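Local coordinates for exopolysaccharide biosynthesis protein (Pantoea stewartii subsp. stewartii DC283, PDB 6TGF) that modifies the glycan matrix of the bacterial biofilm, probably as a hydrolase, and is built as a trimer on a tailspike-like parallel beta-helix, at residues V543-N549 / D661-A667; V563-F569 / G635-A641; E203-Q209 / G223-V229. All coordinates share one frame. Residues are numbered along the deposited sequence.

Interaction 1: residues V543-N549 / D661-A667; sequences VWYELAN and DAKMAKA
An edge strand can keep its hydrogen bonds through an irregularity, as the pairing of 543-549 with 661-667 illustrates. The strand axes run antiparallel (174°) and approach to 4.3 Å. At one end N549 and D661 form a hydrogen-bonded pair, N549 N to D661 O at 3.0 Å and D661 N to N549 O at 2.9 Å; N549 ND2 also bonds D661 OD2 (3.1 Å). Both side chains have outside partners: N549 binds Q628 and D626, D661 forms a salt bridge with R659. Then K663 (phi/psi -108/-56) and M664 (52/47) break the extended course, L547 kinks opposite them (-69/-65), the register shifts by one residue between E546 and A548, and L547 O accepts from both K663 N (3.0 Å) and M664 N (2.8 Å). Backbone bonding continues round a corner at A665: E546 N donates to A665 O (2.9 Å), A665 N to E546 O (3.2 Å), and A667 N to W544 O (3.1 Å). K666 CG lies over the Y545 ring, 4.1 Å from its centroid (CH-pi). The other edge of 543-549 pairs with strand 626-633. With M664 and A665 both opposite E546, this is a G1 beta bulge in the outermost strand of an antiparallel sheet.

Interaction 2: residues V563-F569 / G635-A641; sequences VFGQSQF and GWTPSAA. With EDO (1,2-ethanediol), chain C.
Where an antiparallel pair ends, shape can take over from regular pairing, as at 563-569 and 635-641 in a five-stranded antiparallel sheet. F564 and A641 form the hydrogen-bonded bridge, F564 N to A641 O (2.8 Å) and A641 N to F564 O (2.7 Å), while V563 CG1 packs on A640 CB (3.8 Å). G565 (phi/psi 116/178) follows, in so tight a spot that a CB would clash with S639 O. Beyond it the two segments stay joined by T637 OG1 to Q566 O (2.9 Å), S567 OG to G635 O (2.8 Å) and Q568 N to W636 O (2.6 Å). The largest bump is F569, whose p rotamer (chi1 52°) turns the CD1-CE1 side of its ring to P638 and W636, with F569 CE1 4.0 Å from W636 CE3. P638 and S639 pack on G556 of the second subunit, at the trimer interface. An ethanediol, probably from crystallisation, lies over a face of both the F569 and W636 rings. Next to CE1, F569 CD1 meets P638 CG at 3.7 Å.

Interaction 3: residues E203-Q209 / G223-V229; sequences EFVGSFQ and GFHWRRV
Two aromatic residues, F204 (m) and W226 (m), make the apolar centre, sharing one face of an antiparallel pair and backed by I188. F204 CD2 meets W226 CB at 4.0 Å. The indole lies across from G206, W226 CE3 3.4 Å from G206 N, where a CB would be tight. Next to this centre, F204 CZ rests over the R228 guanidinium, 3.4 Å from R228 NH1, and R228 reaches G200 and D240. The strands run at 146°, axes 4.5 Å apart, in regular register: F204 with R228, V205 with R227, G206 with W226, S207 with H225. Backbone bonds join V205 N to R227 O (3.0 Å), S207 N to H225 O (3.0 Å) and V229 N to E203 O (2.9 Å), the first two reciprocated. The opposite face, with S207, H225 and R227, is the polar edge: S207 OG takes Q209 N (3.1 Å) and binds E184; H225 ND1 bonds weakly to Q209 O (2.9 Å). The result is a regular antiparallel pair, finished by an ST turn, in a mixed five-stranded sheet.

How the interactions relate
One secondary structure serves three settings here. Interactions 1 and 2 lie close, centres about 16 Å apart, in two adjacent antiparallel sheets of the same C-terminal region; strands 543-551 and 558-564 are consecutive, as are 637-646 and 659-664, and each of these two connections carries the chain from one sheet to the other. Interaction 3 sits on the opposite side of the chain's centre, about 91 and 95 Å away between centres, with the parallel beta-helix between. Interaction 2 is the most buried and the only one touching another subunit, and there side-chain hydroxyls supplement sparse backbone pairing. Interactions 1 and 3 are partly exposed and rely on backbone bonds, with a register shifted by a bulge in the first and regular in the second.

Interaction 1: residues V543-N549 / D661-A667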
loop_
_atom_site.group_PDB
_atom_site.type_symbol
_atom_site.label_atom_id
_atom_site.label_comp_id
_atom_site.label_asym_id
_atom_site.label_seq_id
_atom_site.Cartn_x
_atom_site.Cartn_y
_atom_site.Cartn_z
ATOM N N VAL B 543 10.595 42.528 -30.262
ATOM C CA VAL B 543 11.036 42.519 -28.834
ATOM C C VAL B 543 12.121 41.451 -28.657
ATOM O O VAL B 543 11.943 40.331 -29.173
ATOM C CB VAL B 543 9.848 42.275 -27.881
ATOM C CG1 VAL B 543 10.276 42.296 -26.420
ATOM C CG2 VAL B 543 8.724 43.272 -28.115
ATOM N N TRP B 544 13.197 41.799 -27.944
ATOM C CA TRP B 544 14.323 40.890 -27.601
ATOM C C TRP B 544 13.948 40.043 -26.379
ATOM O O TRP B 544 13.496 40.626 -25.375
ATOM C CB TRP B 544 15.612 41.684 -27.350
ATOM C CG TRP B 544 16.350 42.060 -28.597
ATOM C CD1 TRP B 544 16.443 43.299 -29.162
ATOM C CD2 TRP B 544 17.109 41.175 -29.441
ATOM N NE1 TRP B 544 17.207 43.247 -30.296
ATOM C CE2 TRP B 544 17.630 41.959 -30.493
ATOM C CE3 TRP B 544 17.398 39.807 -29.410
ATOM C CZ2 TRP B 544 18.423 41.413 -31.501
ATOM C CZ3 TRP B 544 18.181 39.269 -30.408
ATOM C CH2 TRP B 544 18.684 40.063 -31.438
ATOM N N TYR B 545 14.132 38.723 -26.479
ATOM C CA TYR B 545 14.003 37.743 -25.368
ATOM C C TYR B 545 15.321 36.976 -25.219
ATOM O O TYR B 545 15.959 36.690 -26.251
ATOM C CB TYR B 545 12.866 36.752 -25.632
ATOM C CG TYR B 545 11.477 37.270 -25.356
ATOM C CD1 TYR B 545 10.892 37.123 -24.110
ATOM C CD2 TYR B 545 10.735 37.888 -26.347
ATOM C CE1 TYR B 545 9.613 37.586 -23.851
ATOM C CE2 TYR B 545 9.454 38.358 -26.105
ATOM C CZ TYR B 545 8.890 38.208 -24.852
ATOM O OH TYR B 545 7.628 38.669 -24.609
ATOM N N GLU B 546 15.714 36.667 -23.979
ATOM C CA GLU B 546 16.702 35.601 -23.668
ATOM C C GLU B 546 15.924 34.292 -23.507
ATOM O O GLU B 546 15.109 34.205 -22.568
ATOM C CB GLU B 546 17.507 35.920 -22.407
ATOM C CG GLU B 546 18.650 34.947 -22.166
ATOM C CD GLU B 546 19.491 35.211 -20.928
ATOM O OE1 GLU B 546 19.331 36.288 -20.318
ATOM O OE2 GLU B 546 20.306 34.334 -20.575
ATOM N N LEU B 547 16.139 33.331 -24.409
ATOM C CA LEU B 547 15.461 32.007 -24.376
ATOM C C LEU B 547 15.975 31.222 -23.167
ATOM O O LEU B 547 15.178 30.977 -22.242
ATOM C CB LEU B 547 15.719 31.252 -25.685
ATOM C CG LEU B 547 15.033 31.815 -26.930
ATOM C CD1 LEU B 547 15.268 30.906 -28.124
ATOM C CD2 LEU B 547 13.540 32.010 -26.707
ATOM N N ALA B 548 17.264 30.872 -23.161
ATOM C CA ALA B 548 17.887 30.027 -22.118
ATOM C C ALA B 548 19.414 30.106 -22.195
ATOM O O ALA B 548 19.938 30.638 -23.192
ATOM C CB ALA B 548 17.416 28.602 -22.283
ATOM N N ASN B 549 20.085 29.599 -21.155
ATOM C CA ASN B 549 21.521 29.220 -21.179
ATOM C C ASN B 549 21.605 27.714 -21.440
ATOM O O ASN B 549 21.069 26.945 -20.619
ATOM C CB ASN B 549 22.247 29.590 -19.884
ATOM C CG ASN B 549 23.677 29.094 -19.862
ATOM O OD1 ASN B 549 24.508 29.551 -20.644
ATOM N ND2 ASN B 549 23.972 28.155 -18.977
ATOM N N ASP B 661 18.806 25.931 -19.076
ATOM C CA ASP B 661 18.534 26.936 -18.015
ATOM C C ASP B 661 17.577 27.975 -18.600
ATOM O O ASP B 661 18.050 29.040 -19.040
ATOM C CB ASP B 661 19.823 27.574 -17.493
ATOM C CG ASP B 661 20.840 26.575 -16.972
ATOM O OD1 ASP B 661 20.431 25.453 -16.614
ATOM O OD2 ASP B 661 22.034 26.929 -16.934
ATOM N N ALA B 662 16.284 27.645 -18.628
ATOM C CA ALA B 662 15.210 28.460 -19.240
ATOM C C ALA B 662 15.116 29.808 -18.517
ATOM O O ALA B 662 14.964 29.808 -17.279
ATOM C CB ALA B 662 13.901 27.710 -19.198
ATOM N N LYS B 663 15.236 30.905 -19.271
ATOM C CA LYS B 663 15.032 32.300 -18.794
ATOM C C LYS B 663 13.721 32.822 -19.389
ATOM O O LYS B 663 12.850 33.252 -18.610
ATOM C CB LYS B 663 16.217 33.186 -19.192
ATOM C CG LYS B 663 17.594 32.625 -18.859
ATOM C CD LYS B 663 17.881 32.538 -17.375
ATOM C CE LYS B 663 19.174 31.812 -17.075
ATOM N NZ LYS B 663 19.326 31.543 -15.626
ATOM N N MET B 664 13.606 32.778 -20.722
ATOM C CA MET B 664 12.358 33.039 -21.488
ATOM C C MET B 664 11.760 34.382 -21.043
ATOM O O MET B 664 10.537 34.446 -20.801
ATOM C CB MET B 664 11.363 31.894 -21.255
ATOM C CG MET B 664 10.872 31.232 -22.525
ATOM S SD MET B 664 12.167 30.462 -23.534
ATOM C CE MET B 664 12.747 29.182 -22.424
ATOM N N ALA B 665 12.605 35.417 -20.952
ATOM C CA ALA B 665 12.289 36.744 -20.373
ATOM C C ALA B 665 12.757 37.856 -21.317
ATOM O O ALA B 665 13.748 37.636 -22.041
ATOM C CB ALA B 665 12.946 36.871 -19.021
ATOM N N LYS B 666 12.070 39.004 -21.295
ATOM C CA LYS B 666 12.438 40.219 -22.074
ATOM C C LYS B 666 13.819 40.698 -21.620
ATOM O O LYS B 666 13.956 41.078 -20.442
ATOM C CB LYS B 666 11.390 41.323 -21.902
ATOM C CG LYS B 666 10.147 41.155 -22.763
ATOM C CD LYS B 666 8.967 41.986 -22.312
ATOM C CE LYS B 666 7.656 41.495 -22.887
ATOM N NZ LYS B 666 6.496 42.001 -22.118
ATOM N N ALA B 667 14.800 40.664 -22.527
ATOM C CA ALA B 667 16.207 41.049 -22.277
ATOM C C ALA B 667 16.905 41.345 -23.609
ATOM O O ALA B 667 16.921 40.450 -24.474
ATOM C CB ALA B 667 16.909 39.945 -21.525
#

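Interaction 2: residues V563-F569 / G635-A641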
loop_
_atom_site.group_PDB
_atom_site.type_symbol
_atom_site.label_atom_id
_atom_site.label_comp_id
_atom_site.label_asym_id
_atom_site.label_seq_id
_atom_site.Cartn_x
_atom_site.Cartn_y
_atom_site.Cartn_z
ATOM N N VAL B 563 11.688 27.489 -32.820
ATOM C CA VAL B 563 10.660 28.505 -32.444
ATOM C C VAL B 563 9.440 28.267 -33.338
ATOM O O VAL B 563 9.384 28.854 -34.437
ATOM C CB VAL B 563 11.193 29.946 -32.567
ATOM C CG1 VAL B 563 10.149 30.976 -32.159
ATOM C CG2 VAL B 563 12.471 30.143 -31.765
ATOM N N PHE B 564 8.520 27.408 -32.888
ATOM C CA PHE B 564 7.279 27.038 -33.614
ATOM C C PHE B 564 6.231 28.136 -33.417
ATOM O O PHE B 564 6.123 28.661 -32.295
ATOM C CB PHE B 564 6.755 25.681 -33.143
ATOM C CG PHE B 564 5.471 25.255 -33.807
ATOM C CD1 PHE B 564 5.465 24.863 -35.136
ATOM C CD2 PHE B 564 4.271 25.266 -33.114
ATOM C CE1 PHE B 564 4.285 24.482 -35.756
ATOM C CE2 PHE B 564 3.092 24.882 -33.735
ATOM C CZ PHE B 564 3.102 24.491 -35.056
ATOM N N GLY B 565 5.474 28.441 -34.476
ATOM C CA GLY B 565 4.516 29.562 -34.538
ATOM C C GLY B 565 4.942 30.574 -35.586
ATOM O O GLY B 565 6.011 30.370 -36.190
ATOM N N GLN B 566 4.154 31.634 -35.789
ATOM C CA GLN B 566 4.368 32.608 -36.893
ATOM C C GLN B 566 4.147 34.047 -36.412
ATOM O O GLN B 566 3.547 34.236 -35.334
ATOM C CB GLN B 566 3.431 32.292 -38.060
ATOM C CG GLN B 566 1.962 32.552 -37.761
ATOM C CD GLN B 566 1.153 32.673 -39.027
ATOM O OE1 GLN B 566 0.774 31.677 -39.638
ATOM N NE2 GLN B 566 0.878 33.904 -39.427
ATOM N N SER B 567 4.616 35.010 -37.210
ATOM C CA SER B 567 4.335 36.465 -37.087
ATOM C C SER B 567 3.056 36.798 -37.866
ATOM O O SER B 567 2.794 36.125 -38.884
ATOM C CB SER B 567 5.509 37.284 -37.565
ATOM O OG SER B 567 5.168 38.659 -37.668
ATOM N N GLN B 568 2.305 37.803 -37.400
ATOM C CA GLN B 568 0.981 38.224 -37.937
ATOM C C GLN B 568 -0.080 37.178 -37.569
ATOM O O GLN B 568 0.277 35.995 -37.399
ATOM C CB GLN B 568 1.014 38.408 -39.458
ATOM C CG GLN B 568 2.169 39.260 -39.971
ATOM C CD GLN B 568 2.129 40.683 -39.467
ATOM O OE1 GLN B 568 1.080 41.209 -39.101
ATOM N NE2 GLN B 568 3.286 41.324 -39.451
ATOM N N PHE B 569 -1.334 37.615 -37.440
ATOM C CA PHE B 569 -2.535 36.747 -37.301
ATOM C C PHE B 569 -3.756 37.446 -37.915
ATOM O O PHE B 569 -4.891 37.161 -37.489
ATOM C CB PHE B 569 -2.763 36.390 -35.829
ATOM C CG PHE B 569 -2.788 37.576 -34.899
ATOM C CD1 PHE B 569 -1.617 38.065 -34.344
ATOM C CD2 PHE B 569 -3.979 38.210 -34.584
ATOM C CE1 PHE B 569 -1.637 39.157 -33.491
ATOM C CE2 PHE B 569 -3.996 39.304 -33.731
ATOM C CZ PHE B 569 -2.826 39.775 -33.186
ATOM N N GLY B 635 7.226 41.406 -34.656
ATOM C CA GLY B 635 5.997 42.155 -34.332
ATOM C C GLY B 635 4.764 41.325 -34.640
ATOM O O GLY B 635 4.752 40.662 -35.697
ATOM N N TRP B 636 3.774 41.342 -33.742
ATOM C CA TRP B 636 2.468 40.639 -33.881
ATOM C C TRP B 636 2.678 39.129 -34.045
ATOM O O TRP B 636 1.980 38.532 -34.890
ATOM C CB TRP B 636 1.660 41.214 -35.052
ATOM C CG TRP B 636 1.292 42.658 -34.902
ATOM C CD1 TRP B 636 1.603 43.676 -35.755
ATOM C CD2 TRP B 636 0.532 43.247 -33.832
ATOM N NE1 TRP B 636 1.089 44.857 -35.292
ATOM C CE2 TRP B 636 0.429 44.626 -34.113
ATOM C CE3 TRP B 636 -0.068 42.749 -32.669
ATOM C CZ2 TRP B 636 -0.249 45.507 -33.272
ATOM C CZ3 TRP B 636 -0.739 43.621 -31.838
ATOM C CH2 TRP B 636 -0.826 44.981 -32.138
ATOM N N THR B 637 3.597 38.534 -33.278
ATOM C CA THR B 637 3.706 37.059 -33.109
ATOM C C THR B 637 2.992 36.703 -31.806
ATOM O O THR B 637 3.515 36.926 -30.716
ATOM C CB THR B 637 5.152 36.557 -33.225
ATOM O OG1 THR B 637 5.144 35.143 -33.032
ATOM C CG2 THR B 637 6.108 37.180 -32.236
ATOM N N PRO B 638 1.755 36.162 -31.892
ATOM C CA PRO B 638 0.870 36.050 -30.731
ATOM C C PRO B 638 1.216 34.905 -29.766
ATOM O O PRO B 638 0.878 35.010 -28.602
ATOM C CB PRO B 638 -0.499 35.810 -31.385
ATOM C CG PRO B 638 -0.174 35.052 -32.655
ATOM C CD PRO B 638 1.151 35.615 -33.118
ATOM N N SER B 639 1.863 33.848 -30.266
ATOM C CA SER B 639 2.233 32.635 -29.490
ATOM C C SER B 639 3.298 31.836 -30.248
ATOM O O SER B 639 2.987 31.330 -31.344
ATOM C CB SER B 639 1.020 31.791 -29.199
ATOM O OG SER B 639 0.326 31.464 -30.395
ATOM N N ALA B 640 4.505 31.737 -29.680
ATOM C CA ALA B 640 5.651 30.981 -30.236
ATOM C C ALA B 640 6.116 29.936 -29.216
ATOM O O ALA B 640 6.554 30.337 -28.120
ATOM C CB ALA B 640 6.766 31.929 -30.604
ATOM N N ALA B 641 6.021 28.651 -29.573
ATOM C CA ALA B 641 6.401 27.493 -28.729
ATOM C C ALA B 641 7.875 27.147 -28.970
ATOM O O ALA B 641 8.249 26.942 -30.140
ATOM C CB ALA B 641 5.500 26.318 -29.030
HETATM C C1 EDO C . -2.872 43.008 -36.432
HETATM O O1 EDO C . -2.514 43.327 -35.101
HETATM C C2 EDO C . -1.733 42.494 -37.239
HETATM O O2 EDO C . -1.786 41.104 -37.521
#

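Interaction 3: residues E203-Q209 / G223-V229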
loop_
_atom_site.group_PDB
_atom_site.type_symbol
_atom_site.label_atom_id
_atom_site.label_comp_id
_atom_site.label_asym_id
_atom_site.label_seq_id
_atom_site.Cartn_x
_atom_site.Cartn_y
_atom_site.Cartn_z
ATOM N N GLU B 203 -6.980 -25.408 32.207
ATOM C CA GLU B 203 -8.078 -26.212 32.802
ATOM C C GLU B 203 -8.396 -27.379 31.863
ATOM O O GLU B 203 -8.521 -27.139 30.647
ATOM C CB GLU B 203 -9.304 -25.327 33.029
ATOM C CG GLU B 203 -10.469 -26.049 33.679
ATOM C CD GLU B 203 -11.525 -25.137 34.280
ATOM O OE1 GLU B 203 -11.170 -24.016 34.706
ATOM O OE2 GLU B 203 -12.704 -25.550 34.322
ATOM N N PHE B 204 -8.522 -28.587 32.415
ATOM C CA PHE B 204 -8.740 -29.846 31.657
ATOM C C PHE B 204 -9.954 -30.588 32.224
ATOM O O PHE B 204 -10.156 -30.579 33.453
ATOM C CB PHE B 204 -7.472 -30.702 31.687
ATOM C CG PHE B 204 -6.358 -30.172 30.821
ATOM C CD1 PHE B 204 -5.563 -29.123 31.254
ATOM C CD2 PHE B 204 -6.117 -30.711 29.567
ATOM C CE1 PHE B 204 -4.546 -28.627 30.453
ATOM C CE2 PHE B 204 -5.099 -30.214 28.768
ATOM C CZ PHE B 204 -4.316 -29.174 29.213
ATOM N N VAL B 205 -10.728 -31.211 31.331
ATOM C CA VAL B 205 -11.963 -31.988 31.649
ATOM C C VAL B 205 -11.710 -33.446 31.245
ATOM O O VAL B 205 -11.335 -33.683 30.082
ATOM C CB VAL B 205 -13.206 -31.372 30.970
ATOM C CG1 VAL B 205 -13.064 -31.240 29.463
ATOM C CG2 VAL B 205 -14.476 -32.126 31.310
ATOM N N GLY B 206 -11.864 -34.376 32.192
ATOM C CA GLY B 206 -11.483 -35.794 32.040
ATOM C C GLY B 206 -12.538 -36.599 31.300
ATOM O O GLY B 206 -13.720 -36.201 31.329
ATOM N N SER B 207 -12.121 -37.699 30.665
ATOM C CA SER B 207 -13.003 -38.642 29.930
ATOM C C SER B 207 -12.367 -40.036 29.883
ATOM O O SER B 207 -11.123 -40.122 29.887
ATOM C CB SER B 207 -13.296 -38.134 28.542
ATOM O OG SER B 207 -14.222 -38.982 27.878
ATOM N N PHE B 208 -13.204 -41.078 29.850
ATOM C CA PHE B 208 -12.810 -42.496 29.639
ATOM C C PHE B 208 -13.076 -42.893 28.182
ATOM O O PHE B 208 -12.699 -44.015 27.795
ATOM C CB PHE B 208 -13.555 -43.408 30.617
ATOM C CG PHE B 208 -13.398 -43.016 32.064
ATOM C CD1 PHE B 208 -12.190 -43.197 32.720
ATOM C CD2 PHE B 208 -14.453 -42.454 32.766
ATOM C CE1 PHE B 208 -12.043 -42.828 34.050
ATOM C CE2 PHE B 208 -14.305 -42.089 34.097
ATOM C CZ PHE B 208 -13.101 -42.276 34.735
ATOM N N GLN B 209 -13.704 -42.001 27.405
ATOM C CA GLN B 209 -13.909 -42.156 25.940
ATOM C C GLN B 209 -12.543 -42.150 25.258
ATOM O O GLN B 209 -11.664 -41.385 25.651
ATOM C CB GLN B 209 -14.795 -41.037 25.387
ATOM C CG GLN B 209 -16.225 -41.065 25.913
ATOM C CD GLN B 209 -16.963 -42.317 25.506
ATOM O OE1 GLN B 209 -17.488 -43.050 26.341
ATOM N NE2 GLN B 209 -16.996 -42.579 24.209
ATOM N N GLY B 223 -6.572 -45.906 29.118
ATOM C CA GLY B 223 -8.042 -46.031 29.184
ATOM C C GLY B 223 -8.720 -44.741 29.614
ATOM O O GLY B 223 -9.860 -44.813 30.110
ATOM N N PHE B 224 -8.055 -43.598 29.421
ATOM C CA PHE B 224 -8.588 -42.248 29.741
ATOM C C PHE B 224 -7.773 -41.177 29.011
ATOM O O PHE B 224 -6.692 -41.490 28.468
ATOM C CB PHE B 224 -8.555 -41.994 31.250
ATOM C CG PHE B 224 -7.170 -41.887 31.838
ATOM C CD1 PHE B 224 -6.488 -40.679 31.839
ATOM C CD2 PHE B 224 -6.546 -42.996 32.387
ATOM C CE1 PHE B 224 -5.214 -40.584 32.378
ATOM C CE2 PHE B 224 -5.273 -42.900 32.925
ATOM C CZ PHE B 224 -4.610 -41.694 32.921
ATOM N N HIS B 225 -8.285 -39.944 29.019
ATOM C CA HIS B 225 -7.598 -38.737 28.490
ATOM C C HIS B 225 -8.157 -37.485 29.171
ATOM O O HIS B 225 -9.211 -37.583 29.833
ATOM C CB HIS B 225 -7.713 -38.671 26.959
ATOM C CG HIS B 225 -9.032 -38.180 26.461
ATOM N ND1 HIS B 225 -10.081 -39.033 26.184
ATOM C CD2 HIS B 225 -9.471 -36.935 26.175
ATOM C CE1 HIS B 225 -11.111 -38.333 25.754
ATOM N NE2 HIS B 225 -10.764 -37.043 25.742
ATOM N N TRP B 226 -7.447 -36.365 29.017
ATOM C CA TRP B 226 -7.862 -35.012 29.464
ATOM C C TRP B 226 -7.922 -34.091 28.243
ATOM O O TRP B 226 -6.933 -34.054 27.488
ATOM C CB TRP B 226 -6.896 -34.475 30.526
ATOM C CG TRP B 226 -6.821 -35.316 31.762
ATOM C CD1 TRP B 226 -5.975 -36.361 31.988
ATOM C CD2 TRP B 226 -7.619 -35.180 32.952
ATOM N NE1 TRP B 226 -6.192 -36.885 33.232
ATOM C CE2 TRP B 226 -7.193 -36.183 33.849
ATOM C CE3 TRP B 226 -8.647 -34.317 33.347
ATOM C CZ2 TRP B 226 -7.760 -36.342 35.112
ATOM C CZ3 TRP B 226 -9.207 -34.474 34.597
ATOM C CH2 TRP B 226 -8.767 -35.474 35.466
ATOM N N ARG B 227 -9.044 -33.391 28.059
ATOM C CA ARG B 227 -9.262 -32.428 26.947
ATOM C C ARG B 227 -9.128 -31.007 27.504
ATOM O O ARG B 227 -9.828 -30.688 28.484
ATOM C CB ARG B 227 -10.625 -32.677 26.291
ATOM C CG ARG B 227 -11.028 -31.648 25.242
ATOM C CD ARG B 227 -12.053 -32.162 24.239
ATOM N NE ARG B 227 -12.698 -33.403 24.668
ATOM C CZ ARG B 227 -12.643 -34.578 24.030
ATOM N NH1 ARG B 227 -11.988 -34.708 22.887
ATOM N NH2 ARG B 227 -13.266 -35.628 24.541
ATOM N N ARG B 228 -8.239 -30.205 26.911
ATOM C CA ARG B 228 -8.009 -28.784 27.281
ATOM C C ARG B 228 -9.302 -27.997 27.041
ATOM O O ARG B 228 -9.925 -28.196 25.977
ATOM C CB ARG B 228 -6.857 -28.196 26.460
ATOM C CG ARG B 228 -6.446 -26.794 26.887
ATOM C CD ARG B 228 -5.302 -26.241 26.061
ATOM N NE ARG B 228 -4.252 -25.730 26.931
ATOM C CZ ARG B 228 -3.111 -26.355 27.212
ATOM N NH1 ARG B 228 -2.823 -27.529 26.674
ATOM N NH2 ARG B 228 -2.243 -25.789 28.029
ATOM N N VAL B 229 -9.691 -27.151 27.999
ATOM C CA VAL B 229 -10.823 -26.189 27.855
ATOM C C VAL B 229 -10.295 -24.975 27.085
ATOM O O VAL B 229 -9.517 -24.194 27.671
ATOM C CB VAL B 229 -11.425 -25.789 29.216
ATOM C CG1 VAL B 229 -12.577 -24.806 29.056
ATOM C CG2 VAL B 229 -11.877 -27.003 30.015
#